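Local coordinates for hemoglobin-like protein (Methylacidiphilum infernorum, PDB 4NK2) that binds haem as a group II truncated haemoglobin of a thermophilic, acidophilic bacterium and probably binds oxygen at the haem iron, at the interface of chains A and B. Sequence-based numbering; all coordinates share one arbitrary frame. Chains: chain A/B, Hemoglobin-like protein.

The interface of chains A and B. Residues chain A 39, 41, 173, 176; chain B 44, 121.
A:Arg39 and B:Phe44 pair backbone to backbone in an antiparallel beta bridge that joins the two chains. B:Phe44 N gives its hydrogen to A:Arg39 O at 2.7 Å, and A:Arg39 N answers to B:Phe44 O at 2.9 Å. Above this rung the two side chains run side by side in the same direction. The aliphatic part of the arginine follows the ring, A:Arg39 CG lying 3.7 Å from B:Phe44 CD2. The chain then bends at chi3 (-83°), bringing NH1 to the ring edge, in the ring plane, with the guanidinium turned steeply against it; this is an edge contact, not a stack. At the far end of the ring, CZ meets the CB methylene of A:Asp41 and also lies over the centre of the B:Arg121 guanidinium, so the phenyl tip covers one face of that group.

B:Arg121, extended from CG to NE, reaches across to A:Asp41. B:Arg121 NH2 forms a salt bridge with A:Asp41 OD2, a carboxylate oxygen, at 2.9 Å; the planes stand 80° apart, and the hydrogen bond, strongly bent at the hydrogen, is weak. Water 1 adds a second, indirect link: it lies in the guanidinium plane, hydrogen-bonded to B:Arg121 NE and NH2, and reaches A:Asp41 OD1 at 2.7 Å. A:Leu176 CD1 packs against the methylenes of B:Arg121.

Behind the carboxylate, A:Arg173 fixes its rotation with a side-on grip, NE to A:Asp41 OD2 at 2.9 Å and NH2 to A:Asp41 OD1 at 3.1 Å. Both oxygens lie in the guanidinium plane, but the nitrogens approach from outside the carboxylate plane. The aspartate thus lies between two arginines, which would be expected to favour its charged form.

The patch combines the short N-terminal strands 39-40 of A and 43-44 of B, A:Asp41 just after the former, the start of B helix 120-124 and the A loop carrying A:Arg173 and A:Leu176. Two-fold symmetry repeats it with the chains exchanged; that this dimer also forms in solution remains an inference.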
ATOM      1  N   ARG A  39      11.400  10.253   1.628  1.00 40.49           N
ATOM      2  CA  ARG A  39      11.861   8.899   1.392  1.00 46.04           C
ATOM      3  C   ARG A  39      10.826   8.121   0.598  0.81 43.62           C
ATOM      4  O   ARG A  39       9.674   8.498   0.575  1.00 38.32           O
ATOM      5  CB  ARG A  39      12.127   8.211   2.722  1.00 45.48           C
ATOM      6  CG  ARG A  39      10.895   7.691   3.415  0.96 48.13           C
ATOM      7  CD  ARG A  39      11.247   6.816   4.601  1.00 46.09           C
ATOM      8  NE  ARG A  39      11.545   5.453   4.186  0.26 50.93           N
ATOM      9  CZ  ARG A  39      10.832   4.381   4.517  0.67 51.56           C
ATOM     10  NH1 ARG A  39       9.777   4.493   5.298  0.85 53.29           N
ATOM     11  NH2 ARG A  39      11.191   3.193   4.069  0.68 51.93           N
ATOM     12  N   ASP A  41       8.944   4.229  -0.134  1.00 40.80           N
ATOM     13  CA  ASP A  41       8.703   2.961   0.550  1.00 40.74           C
ATOM     14  C   ASP A  41       9.475   1.825  -0.132  1.00 44.17           C
ATOM     15  O   ASP A  41      10.394   1.240   0.455  1.00 39.84           O
ATOM     16  CB  ASP A  41       7.207   2.661   0.555  1.00 36.89           C
ATOM     17  CG  ASP A  41       6.866   1.409   1.333  1.00 39.02           C
ATOM     18  OD1 ASP A  41       7.743   0.902   2.064  1.00 37.52           O
ATOM     19  OD2 ASP A  41       5.706   0.939   1.232  1.00 37.45           O
ATOM     20  N   ARG A 173       0.541  -2.819   2.122  1.00 33.12           N
ATOM     21  CA  ARG A 173       1.865  -3.024   2.713  1.00 30.61           C
ATOM     22  C   ARG A 173       1.708  -3.461   4.168  1.00 40.70           C
ATOM     23  O   ARG A 173       0.813  -2.977   4.871  1.00 34.80           O
ATOM     24  CB  ARG A 173       2.708  -1.756   2.590  1.00 29.30           C
ATOM     25  CG  ARG A 173       3.189  -1.502   1.180  1.00 34.04           C
ATOM     26  CD  ARG A 173       4.309  -2.502   0.841  1.00 33.54           C
ATOM     27  NE  ARG A 173       5.616  -1.988   1.251  1.00 36.75           N
ATOM     28  CZ  ARG A 173       6.658  -2.748   1.577  1.00 40.02           C
ATOM     29  NH1 ARG A 173       6.553  -4.075   1.578  1.00 32.86           N
ATOM     30  NH2 ARG A 173       7.804  -2.177   1.919  1.00 38.08           N
ATOM     31  N   LEU A 176       8.038  -3.031   6.536  1.00 32.67           N
ATOM     32  CA  LEU A 176       8.942  -2.025   6.022  1.00 32.78           C
ATOM     33  C   LEU A 176       9.907  -2.606   4.996  1.00 39.94           C
ATOM     34  O   LEU A 176      10.478  -1.876   4.213  1.00 39.21           O
ATOM     35  CB  LEU A 176       9.755  -1.424   7.157  1.00 38.37           C
ATOM     36  CG  LEU A 176       9.292  -0.208   7.957  1.00 47.64           C
ATOM     37  CD1 LEU A 176       7.940   0.326   7.589  1.00 39.51           C
ATOM     38  CD2 LEU A 176       9.390  -0.486   9.420  1.00 42.12           C
TER
ATOM     39  N   PHE B  44       7.216   9.652   0.230  1.00 36.83           N
ATOM     40  CA  PHE B  44       6.857  10.157   1.568  1.00 41.12           C
ATOM     41  C   PHE B  44       7.555  11.510   1.732  1.00 40.74           C
ATOM     42  O   PHE B  44       8.781  11.557   1.846  1.00 41.88           O
ATOM     43  CB  PHE B  44       7.365   9.234   2.683  1.00 41.11           C
ATOM     44  CG  PHE B  44       6.709   7.872   2.726  1.00 44.91           C
ATOM     45  CD1 PHE B  44       5.511   7.623   2.074  1.00 46.62           C
ATOM     46  CD2 PHE B  44       7.302   6.836   3.453  1.00 42.23           C
ATOM     47  CE1 PHE B  44       4.919   6.357   2.130  1.00 44.69           C
ATOM     48  CE2 PHE B  44       6.721   5.577   3.512  1.00 41.70           C
ATOM     49  CZ  PHE B  44       5.529   5.337   2.846  1.00 43.48           C
ATOM     50  N   ARG B 121       4.601   4.117  11.283  1.00 37.77           N
ATOM     51  CA  ARG B 121       4.097   3.390  10.113  1.00 36.73           C
ATOM     52  C   ARG B 121       3.882   1.917  10.463  1.00 33.45           C
ATOM     53  O   ARG B 121       2.804   1.367  10.235  1.00 39.05           O
ATOM     54  CB  ARG B 121       5.038   3.535   8.911  1.00 39.76           C
ATOM     55  CG  ARG B 121       4.610   2.715   7.681  1.00 32.93           C
ATOM     56  CD  ARG B 121       5.356   3.177   6.443  1.00 40.84           C
ATOM     57  NE  ARG B 121       5.120   2.311   5.285  1.00 33.16           N
ATOM     58  CZ  ARG B 121       4.023   2.342   4.537  1.00 40.65           C
ATOM     59  NH1 ARG B 121       3.028   3.178   4.835  1.00 33.72           N
ATOM     60  NH2 ARG B 121       3.916   1.526   3.496  1.00 37.87           N
TER
HETATM   61  O   HOH W   1       6.218  -0.033   4.057  1.00 37.01           O